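PDB 4R4X: pngf-ii from Elizabethkingia meningoseptica, which acts as a peptide:N-glycosidase, probably releasing N-linked glycans from glycoproteins by cleaving the bond to the asparagine side chain. Local coordinates for residues Thr248-Glu257 with Gln338-Phe349; Phe296-Thr304 with Leu421-Gly429. All blocks are in the same frame, centred on the assembly; numbering follows the deposited sequence.

Contact 1 (Thr248-Glu257 with Gln338-Phe349)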
loop_
_atom_site.group_PDB
_atom_site.type_symbol
_atom_site.label_atom_id
_atom_site.label_comp_id
_atom_site.label_asym_id
_atom_site.label_seq_id
_atom_site.Cartn_x
_atom_site.Cartn_y
_atom_site.Cartn_z
ATOM N N THR A 248 -12.973 -17.166 -3.303
ATOM C CA THR A 248 -13.234 -16.058 -2.431
ATOM C C THR A 248 -12.078 -15.959 -1.460
ATOM O O THR A 248 -11.641 -16.983 -0.889
ATOM C CB THR A 248 -14.544 -16.290 -1.660
ATOM O OG1 THR A 248 -15.616 -16.479 -2.601
ATOM C CG2 THR A 248 -14.845 -15.108 -0.764
ATOM N N GLY A 249 -11.570 -14.743 -1.342
ATOM C CA GLY A 249 -10.514 -14.373 -0.425
ATOM C C GLY A 249 -10.855 -13.169 0.460
ATOM O O GLY A 249 -11.671 -12.294 0.114
ATOM N N ASP A 250 -10.221 -13.138 1.623
ATOM C CA ASP A 250 -10.315 -11.999 2.532
ATOM C C ASP A 250 -8.986 -11.845 3.233
ATOM O O ASP A 250 -8.369 -12.834 3.628
ATOM C CB ASP A 250 -11.357 -12.257 3.631
ATOM C CG ASP A 250 -12.651 -11.474 3.450
ATOM O OD1 ASP A 250 -12.740 -10.537 2.629
ATOM O OD2 ASP A 250 -13.611 -11.802 4.170
ATOM N N VAL A 251 -8.574 -10.604 3.408
ATOM C CA VAL A 251 -7.605 -10.224 4.419
ATOM C C VAL A 251 -8.444 -9.565 5.500
ATOM O O VAL A 251 -9.250 -8.656 5.218
ATOM C CB VAL A 251 -6.563 -9.247 3.884
ATOM C CG1 VAL A 251 -5.578 -8.871 4.975
ATOM C CG2 VAL A 251 -5.847 -9.854 2.688
ATOM N N PHE A 252 -8.293 -10.062 6.721
ATOM C CA PHE A 252 -9.161 -9.679 7.818
ATOM C C PHE A 252 -8.362 -9.419 9.074
ATOM O O PHE A 252 -7.217 -9.863 9.200
ATOM C CB PHE A 252 -10.231 -10.754 8.082
ATOM C CG PHE A 252 -9.689 -12.094 8.505
ATOM C CD1 PHE A 252 -9.349 -13.050 7.568
ATOM C CD2 PHE A 252 -9.535 -12.403 9.854
ATOM C CE1 PHE A 252 -8.841 -14.291 7.956
ATOM C CE2 PHE A 252 -9.055 -13.643 10.251
ATOM C CZ PHE A 252 -8.684 -14.589 9.295
ATOM N N ILE A 253 -8.960 -8.647 9.964
ATOM C CA ILE A 253 -8.483 -8.492 11.331
ATOM C C ILE A 253 -9.602 -8.908 12.278
ATOM O O ILE A 253 -10.790 -8.943 11.900
ATOM C CB ILE A 253 -7.977 -7.062 11.651
ATOM C CG1 ILE A 253 -9.076 -6.025 11.453
ATOM C CG2 ILE A 253 -6.775 -6.710 10.773
ATOM C CD1 ILE A 253 -8.735 -4.631 11.924
ATOM N N ILE A 254 -9.229 -9.222 13.523
ATOM C CA ILE A 254 -10.178 -9.717 14.493
ATOM C C ILE A 254 -10.321 -8.703 15.636
ATOM O O ILE A 254 -9.422 -8.595 16.489
ATOM C CB ILE A 254 -9.755 -11.101 15.035
ATOM C CG1 ILE A 254 -9.700 -12.115 13.894
ATOM C CG2 ILE A 254 -10.743 -11.571 16.099
ATOM C CD1 ILE A 254 -9.134 -13.460 14.257
ATOM N N PRO A 255 -11.435 -7.952 15.671
ATOM C CA PRO A 255 -11.618 -7.077 16.859
ATOM C C PRO A 255 -11.905 -7.875 18.135
ATOM O O PRO A 255 -12.805 -8.718 18.155
ATOM C CB PRO A 255 -12.822 -6.205 16.493
ATOM C CG PRO A 255 -13.036 -6.422 15.027
ATOM C CD PRO A 255 -12.533 -7.792 14.711
ATOM N N GLN A 256 -11.145 -7.589 19.182
ATOM C CA GLN A 256 -11.206 -8.349 20.429
ATOM C C GLN A 256 -11.659 -7.486 21.610
ATOM O O GLN A 256 -11.422 -7.849 22.778
ATOM C CB GLN A 256 -9.843 -8.972 20.709
ATOM C CG GLN A 256 -9.513 -10.122 19.764
ATOM C CD GLN A 256 -8.245 -10.848 20.178
ATOM O OE1 GLN A 256 -8.295 -11.940 20.750
ATOM N NE2 GLN A 256 -7.113 -10.230 19.929
ATOM N N GLU A 257 -12.330 -6.375 21.308
ATOM C CA GLU A 257 -12.818 -5.438 22.333
ATOM C C GLU A 257 -13.956 -5.988 23.203
ATOM O O GLU A 257 -14.195 -5.468 24.278
ATOM C CB GLU A 257 -13.283 -4.121 21.713
ATOM C CG GLU A 257 -12.171 -3.209 21.208
ATOM C CD GLU A 257 -11.489 -3.714 19.929
ATOM O OE1 GLU A 257 -10.276 -3.452 19.750
ATOM O OE2 GLU A 257 -12.146 -4.401 19.118
ATOM N N GLN A 338 -9.023 1.419 14.505
ATOM C CA GLN A 338 -9.044 0.032 14.918
ATOM C C GLN A 338 -7.635 -0.573 14.895
ATOM O O GLN A 338 -7.393 -1.558 15.571
ATOM C CB GLN A 338 -10.010 -0.754 14.012
ATOM C CG GLN A 338 -10.239 -2.219 14.351
ATOM C CD GLN A 338 -10.980 -2.433 15.664
ATOM O OE1 GLN A 338 -10.632 -3.317 16.456
ATOM N NE2 GLN A 338 -11.994 -1.625 15.902
ATOM N N LEU A 339 -6.714 0.016 14.131
ATOM C CA LEU A 339 -5.346 -0.538 13.973
ATOM C C LEU A 339 -4.290 0.112 14.845
ATOM O O LEU A 339 -3.355 -0.555 15.281
ATOM C CB LEU A 339 -4.899 -0.406 12.522
ATOM C CG LEU A 339 -5.703 -1.173 11.470
ATOM C CD1 LEU A 339 -5.401 -0.587 10.094
ATOM C CD2 LEU A 339 -5.368 -2.646 11.518
ATOM N N SER A 340 -4.422 1.415 15.085
ATOM C CA SER A 340 -3.347 2.212 15.672
ATOM C C SER A 340 -2.929 1.677 17.044
ATOM O O SER A 340 -3.775 1.449 17.919
ATOM C CB SER A 340 -3.781 3.680 15.807
ATOM O OG SER A 340 -2.689 4.481 16.202
ATOM N N GLY A 341 -1.628 1.448 17.200
ATOM C CA GLY A 341 -1.027 1.155 18.499
ATOM C C GLY A 341 -1.487 -0.143 19.147
ATOM O O GLY A 341 -1.468 -0.253 20.365
ATOM N N LYS A 342 -1.932 -1.105 18.349
ATOM C CA LYS A 342 -2.457 -2.356 18.863
ATOM C C LYS A 342 -1.633 -3.514 18.374
ATOM O O LYS A 342 -1.072 -3.480 17.272
ATOM C CB LYS A 342 -3.871 -2.610 18.365
ATOM C CG LYS A 342 -4.924 -1.672 18.902
ATOM C CD LYS A 342 -6.281 -2.328 18.805
ATOM C CE LYS A 342 -7.306 -1.576 19.629
ATOM N NZ LYS A 342 -7.979 -0.551 18.810
ATOM N N GLU A 343 -1.612 -4.563 19.182
ATOM C CA GLU A 343 -1.190 -5.863 18.697
ATOM C C GLU A 343 -2.457 -6.509 18.130
ATOM O O GLU A 343 -3.418 -6.800 18.865
ATOM C CB GLU A 343 -0.562 -6.703 19.817
ATOM C CG GLU A 343 -0.054 -8.050 19.321
ATOM C CD GLU A 343 0.791 -8.784 20.362
ATOM O OE1 GLU A 343 0.474 -8.699 21.572
ATOM O OE2 GLU A 343 1.764 -9.444 19.953
ATOM N N ILE A 344 -2.489 -6.695 16.821
ATOM C CA ILE A 344 -3.714 -7.160 16.147
ATOM C C ILE A 344 -3.561 -8.590 15.698
ATOM O O ILE A 344 -2.439 -9.031 15.406
ATOM C CB ILE A 344 -4.045 -6.283 14.928
ATOM C CG1 ILE A 344 -2.999 -6.450 13.811
ATOM C CG2 ILE A 344 -4.166 -4.840 15.362
ATOM C CD1 ILE A 344 -3.246 -5.620 12.558
ATOM N N LEU A 345 -4.673 -9.317 15.681
ATOM C CA LEU A 345 -4.752 -10.586 14.989
ATOM C C LEU A 345 -5.165 -10.297 13.540
ATOM O O LEU A 345 -6.285 -9.813 13.299
ATOM C CB LEU A 345 -5.793 -11.501 15.638
ATOM C CG LEU A 345 -5.460 -11.985 17.051
ATOM C CD1 LEU A 345 -6.701 -12.543 17.732
ATOM C CD2 LEU A 345 -4.373 -13.051 16.995
ATOM N N ILE A 346 -4.274 -10.631 12.607
ATOM C CA ILE A 346 -4.468 -10.388 11.172
ATOM C C ILE A 346 -4.313 -11.694 10.387
ATOM O O ILE A 346 -3.412 -12.505 10.654
ATOM C CB ILE A 346 -3.541 -9.273 10.631
ATOM C CG1 ILE A 346 -3.705 -9.088 9.105
ATOM C CG2 ILE A 346 -2.077 -9.559 10.945
ATOM C CD1 ILE A 346 -3.191 -7.755 8.607
ATOM N N GLY A 347 -5.230 -11.916 9.446
ATOM C CA GLY A 347 -5.258 -13.175 8.717
ATOM C C GLY A 347 -5.597 -13.056 7.258
ATOM O O GLY A 347 -5.995 -12.003 6.764
ATOM N N ALA A 348 -5.402 -14.165 6.562
ATOM C CA ALA A 348 -5.793 -14.250 5.175
ATOM C C ALA A 348 -6.545 -15.556 5.003
ATOM O O ALA A 348 -6.214 -16.552 5.643
ATOM C CB ALA A 348 -4.570 -14.199 4.290
ATOM N N PHE A 349 -7.589 -15.516 4.181
ATOM C CA PHE A 349 -8.437 -16.662 3.876
ATOM C C PHE A 349 -8.534 -16.788 2.371
ATOM O O PHE A 349 -8.745 -15.792 1.683
ATOM C CB PHE A 349 -9.842 -16.452 4.466
ATOM C CG PHE A 349 -10.927 -17.316 3.873
ATOM C CD1 PHE A 349 -11.014 -18.672 4.160
ATOM C CD2 PHE A 349 -11.914 -16.755 3.068
ATOM C CE1 PHE A 349 -12.034 -19.448 3.625
ATOM C CE2 PHE A 349 -12.951 -17.518 2.549
ATOM C CZ PHE A 349 -13.018 -18.865 2.826
HETATM O O HOH W 1 -6.578 -7.316 19.088
#

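Contact 2 (Phe296-Thr304 with Leu421-Gly429)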
loop_
_atom_site.group_PDB
_atom_site.type_symbol
_atom_site.label_atom_id
_atom_site.label_comp_id
_atom_site.label_asym_id
_atom_site.label_seq_id
_atom_site.Cartn_x
_atom_site.Cartn_y
_atom_site.Cartn_z
ATOM N N PHE A 296 -15.690 -10.197 12.653
ATOM C CA PHE A 296 -14.400 -9.762 12.129
ATOM C C PHE A 296 -14.555 -8.631 11.091
ATOM O O PHE A 296 -15.657 -8.393 10.563
ATOM C CB PHE A 296 -13.563 -10.938 11.600
ATOM C CG PHE A 296 -14.010 -11.501 10.290
ATOM C CD1 PHE A 296 -13.491 -11.010 9.097
ATOM C CD2 PHE A 296 -14.920 -12.551 10.233
ATOM C CE1 PHE A 296 -13.884 -11.539 7.879
ATOM C CE2 PHE A 296 -15.307 -13.103 9.018
ATOM C CZ PHE A 296 -14.784 -12.596 7.831
ATOM N N ILE A 297 -13.456 -7.913 10.866
ATOM C CA ILE A 297 -13.388 -6.835 9.878
ATOM C C ILE A 297 -12.588 -7.312 8.676
ATOM O O ILE A 297 -11.433 -7.800 8.826
ATOM C CB ILE A 297 -12.761 -5.591 10.494
ATOM C CG1 ILE A 297 -13.755 -5.002 11.506
ATOM C CG2 ILE A 297 -12.368 -4.518 9.459
ATOM C CD1 ILE A 297 -13.192 -3.857 12.276
ATOM N N GLU A 298 -13.188 -7.142 7.500
ATOM C CA GLU A 298 -12.500 -7.379 6.216
ATOM C C GLU A 298 -11.648 -6.179 5.831
ATOM O O GLU A 298 -12.184 -5.102 5.503
ATOM C CB GLU A 298 -13.518 -7.611 5.095
ATOM C CG GLU A 298 -14.447 -8.737 5.355
ATOM C CD GLU A 298 -15.465 -8.944 4.255
ATOM O OE1 GLU A 298 -16.096 -7.961 3.806
ATOM O OE2 GLU A 298 -15.642 -10.105 3.848
ATOM N N LEU A 299 -10.326 -6.305 5.895
ATOM C CA LEU A 299 -9.474 -5.229 5.353
ATOM C C LEU A 299 -9.642 -5.118 3.837
ATOM O O LEU A 299 -9.704 -4.016 3.307
ATOM C CB LEU A 299 -7.994 -5.461 5.660
ATOM C CG LEU A 299 -7.567 -5.545 7.122
ATOM C CD1 LEU A 299 -6.033 -5.516 7.191
ATOM C CD2 LEU A 299 -8.165 -4.378 7.926
HETATM N N MSE A 300 -9.726 -6.261 3.165
HETATM C CA MSE A 300 -9.744 -6.341 1.690
HETATM C C MSE A 300 -10.455 -7.609 1.306
HETATM O O MSE A 300 -10.057 -8.685 1.728
HETATM C CB MSE A 300 -8.309 -6.385 1.120
HETATM C CG MSE A 300 -8.242 -6.607 -0.399
HETATM SE SE MSE A 300 -6.591 -7.550 -0.962
HETATM C CE MSE A 300 -5.289 -6.665 0.217
ATOM N N ARG A 301 -11.524 -7.499 0.507
ATOM C CA ARG A 301 -12.198 -8.640 -0.079
ATOM C C ARG A 301 -11.688 -8.758 -1.509
ATOM O O ARG A 301 -11.682 -7.764 -2.261
ATOM C CB ARG A 301 -13.726 -8.452 -0.052
ATOM C CG ARG A 301 -14.529 -9.476 -0.862
ATOM C CD ARG A 301 -15.279 -10.519 -0.056
ATOM N NE ARG A 301 -16.109 -9.963 1.015
ATOM C CZ ARG A 301 -17.390 -9.584 0.944
ATOM N NH1 ARG A 301 -18.092 -9.656 -0.179
ATOM N NH2 ARG A 301 -17.973 -9.075 2.033
ATOM N N PHE A 302 -11.211 -9.954 -1.871
ATOM C CA PHE A 302 -10.622 -10.175 -3.182
ATOM C C PHE A 302 -11.031 -11.540 -3.706
ATOM O O PHE A 302 -11.483 -12.417 -2.952
ATOM C CB PHE A 302 -9.080 -10.029 -3.168
ATOM C CG PHE A 302 -8.354 -11.102 -2.385
ATOM C CD1 PHE A 302 -8.217 -11.008 -0.996
ATOM C CD2 PHE A 302 -7.782 -12.201 -3.032
ATOM C CE1 PHE A 302 -7.561 -11.999 -0.274
ATOM C CE2 PHE A 302 -7.125 -13.200 -2.311
ATOM C CZ PHE A 302 -7.007 -13.101 -0.933
ATOM N N PHE A 303 -10.882 -11.716 -5.015
ATOM C CA PHE A 303 -11.175 -12.994 -5.624
ATOM C C PHE A 303 -9.976 -13.432 -6.415
ATOM O O PHE A 303 -9.440 -12.647 -7.181
ATOM C CB PHE A 303 -12.431 -12.875 -6.463
ATOM C CG PHE A 303 -13.641 -12.640 -5.622
ATOM C CD1 PHE A 303 -13.947 -11.367 -5.184
ATOM C CD2 PHE A 303 -14.366 -13.712 -5.142
ATOM C CE1 PHE A 303 -15.000 -11.142 -4.307
ATOM C CE2 PHE A 303 -15.451 -13.501 -4.293
ATOM C CZ PHE A 303 -15.753 -12.214 -3.852
ATOM N N THR A 304 -9.545 -14.673 -6.226
ATOM C CA THR A 304 -8.411 -15.190 -7.020
ATOM C C THR A 304 -8.827 -15.377 -8.468
ATOM O O THR A 304 -9.999 -15.639 -8.776
ATOM C CB THR A 304 -7.794 -16.508 -6.502
ATOM O OG1 THR A 304 -8.665 -17.616 -6.786
ATOM C CG2 THR A 304 -7.487 -16.446 -5.031
ATOM N N LEU A 421 -21.637 3.848 6.651
ATOM C CA LEU A 421 -21.494 2.414 6.673
ATOM C C LEU A 421 -20.533 2.029 5.567
ATOM O O LEU A 421 -20.816 2.261 4.391
ATOM C CB LEU A 421 -22.833 1.704 6.470
ATOM C CG LEU A 421 -22.773 0.176 6.601
ATOM C CD1 LEU A 421 -22.437 -0.246 8.018
ATOM C CD2 LEU A 421 -24.085 -0.477 6.180
ATOM N N ARG A 422 -19.387 1.483 5.964
ATOM C CA ARG A 422 -18.431 0.885 5.031
ATOM C C ARG A 422 -18.973 -0.484 4.718
ATOM O O ARG A 422 -19.034 -1.344 5.598
ATOM C CB ARG A 422 -17.048 0.781 5.667
ATOM C CG ARG A 422 -15.961 0.132 4.804
ATOM C CD ARG A 422 -14.693 0.009 5.634
ATOM N NE ARG A 422 -13.554 -0.600 4.943
ATOM C CZ ARG A 422 -13.229 -1.891 4.971
ATOM N NH1 ARG A 422 -12.140 -2.294 4.340
ATOM N NH2 ARG A 422 -13.970 -2.782 5.611
ATOM N N TYR A 423 -19.379 -0.676 3.471
ATOM C CA TYR A 423 -20.197 -1.817 3.087
ATOM C C TYR A 423 -19.560 -2.540 1.908
ATOM O O TYR A 423 -19.347 -1.944 0.840
ATOM C CB TYR A 423 -21.594 -1.344 2.711
ATOM C CG TYR A 423 -22.580 -2.427 2.318
ATOM C CD1 TYR A 423 -23.069 -3.325 3.260
ATOM C CD2 TYR A 423 -23.069 -2.517 1.017
ATOM C CE1 TYR A 423 -23.996 -4.301 2.912
ATOM C CE2 TYR A 423 -24.024 -3.463 0.669
ATOM C CZ TYR A 423 -24.479 -4.356 1.619
ATOM O OH TYR A 423 -25.384 -5.338 1.291
ATOM N N ILE A 424 -19.209 -3.797 2.142
ATOM C CA ILE A 424 -18.641 -4.678 1.112
ATOM C C ILE A 424 -19.647 -5.760 0.797
ATOM O O ILE A 424 -20.033 -6.515 1.676
ATOM C CB ILE A 424 -17.320 -5.321 1.566
ATOM C CG1 ILE A 424 -16.345 -4.240 2.007
ATOM C CG2 ILE A 424 -16.695 -6.144 0.433
ATOM C CD1 ILE A 424 -15.043 -4.768 2.585
ATOM N N THR A 425 -20.067 -5.843 -0.456
ATOM C CA THR A 425 -21.050 -6.836 -0.855
ATOM C C THR A 425 -20.656 -7.568 -2.126
ATOM O O THR A 425 -20.232 -6.926 -3.106
ATOM C CB THR A 425 -22.466 -6.231 -1.036
ATOM O OG1 THR A 425 -23.365 -7.267 -1.451
ATOM C CG2 THR A 425 -22.476 -5.073 -2.080
ATOM N N THR A 426 -20.814 -8.896 -2.093
ATOM C CA THR A 426 -20.731 -9.731 -3.292
ATOM C C THR A 426 -21.804 -10.816 -3.284
ATOM O O THR A 426 -22.151 -11.366 -2.239
ATOM C CB THR A 426 -19.338 -10.361 -3.492
ATOM O OG1 THR A 426 -18.978 -11.194 -2.384
ATOM C CG2 THR A 426 -18.298 -9.287 -3.677
ATOM N N GLY A 427 -22.325 -11.086 -4.474
ATOM C CA GLY A 427 -23.378 -12.026 -4.690
ATOM C C GLY A 427 -22.805 -13.289 -5.298
ATOM O O GLY A 427 -21.869 -13.240 -6.115
ATOM N N HIS A 428 -23.349 -14.422 -4.863
ATOM C CA HIS A 428 -22.849 -15.755 -5.243
ATOM C C HIS A 428 -23.977 -16.732 -5.553
ATOM O O HIS A 428 -25.130 -16.512 -5.171
ATOM C CB HIS A 428 -21.974 -16.309 -4.123
ATOM C CG HIS A 428 -20.842 -15.408 -3.781
ATOM N ND1 HIS A 428 -19.641 -15.458 -4.444
ATOM C CD2 HIS A 428 -20.768 -14.347 -2.943
ATOM C CE1 HIS A 428 -18.857 -14.494 -4.001
ATOM N NE2 HIS A 428 -19.519 -13.801 -3.095
ATOM N N GLY A 429 -23.621 -17.825 -6.227
ATOM C CA GLY A 429 -24.588 -18.765 -6.825
ATOM C C GLY A 429 -24.154 -18.949 -8.257
ATOM O O GLY A 429 -24.516 -18.158 -9.115
#

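Contact 1 (Thr248-Glu257 with Gln338-Phe349)
The F252 ring lies flat over the neighbouring strand at G347, whose CA stands 3.9 Å from the ring centroid and 19° off the ring normal, a CH-pi contact displaced toward the rim. F349 N sits near the plane of the same ring, at its edge, and F349 CB is 4.2 Å from F252 CE1; F296 meets this ring edge-to-face. With CG lodged between the backbone N and the carbonyl carbon (chi1 63°), the ring folds across the partner strand, and G347, lacking a side chain, lets it settle directly on the backbone. The Q256 side chain crosses that of L345 at about a right angle, NE2 standing 3.2 Å from L345 CD1, and a water ties that nitrogen to E343 O.

The opposite face of the pairing, bearing V251, I253, I346 and A348, is aliphatic. I253 CG2 is 4.1 Å from I346 CB, while I253 CD1 reaches past the strand to the helix end, 3.7 Å from Q338 CG. At the type II turn L339-K342, K342 NZ makes a weak bond to Q338 O and a long salt bridge, 3.8 Å, to E257 OE1.

Backbone evidence fixes the register: D250 with F349 and F252 with G347 are hydrogen-bonded pairs, V251 with A348 and I253 with I346 non-hydrogen-bonded ones, and the bond from I254 N to L345 O ends the series. Strand axes 171° apart make this a regular antiparallel pair inside a large antiparallel sheet, strand 343-350 flanked by 216-222 and 248-253, consistent with the jelly-roll domains of the PNGase F family.

Contact 2 (Phe296-Thr304 with Leu421-Gly429)
R422 grips the E298 carbonyl and so ties strand 421-428 to the corner after 297-298, while R301 and F303 supply the contact of 300-303. Strands 300-303 and 421-428 run nearly parallel, 19° apart and 9.0 Å between axes, because strand 493-504 lies between them in the same antiparallel sheet. A classic beta bulge, L299 and M300 both facing V251, coincides with the corner in the chain at L299. The R422 side chain, extended from CG to NE, brings NH2 to 2.9 Å and NH1 to 3.0 Å from E298 O, with that acceptor close to the guanidinium plane; one oxygen thus takes two donors, and NH1 adds a weak bond to L299 O. R422 NE is left to a salt bridge with E334.

The tightest packing surrounds R301. E298 holds it side-on, OE1 using its syn lone pair toward NH2 at 2.8 Å, whereas OE2 meets NE from above the carboxylate plane. S531 and T386 also bind this carboxylate. I424 CG2 covers one face of the R301 guanidinium, 3.5 Å above its centre. Bends at chi2 (106°) and chi3 fold the arginine back past I424, so that NH2 makes a weak bond to I424 O.

The F303 end is less interlocked, although all nine touching residues are buried and no solvent side exists. F303 and H428 meet merely rim to rim, F303 CE2 3.6 Å from H428 CE1, planes 33° and centroids 5.8 Å apart, whereas bonds and a covered guanidinium face hold R301. R301 NH1 is also hydrogen-bonded to N529 O. Between the two regions sits T426 OG1, which accepts a weak bond from R301 NH1 and is hydrogen-bonded to H428 NE2 at 2.8 Å.

Both contacts are built on the same antiparallel sheet and share a seam, since strands 248-253 and 297-303 are neighbours in it; G249 N probably donates to F302 O across that seam. Contact 1 joins adjacent strands through backbone bonds, with apolar packing in its buried middle and with Q256 and E257 exposed at one end. Contact 2 is buried throughout and skips a strand, so arginine side chains do the joining, bonded partly to backbone carbonyls, and it links the N-terminal and C-terminal PNGase F family regions, where contact 1 stays within the first. Two carboxylates, groups of like charge, come close where the contacts touch, D250 OD2 2.7 Å from E298 OE2.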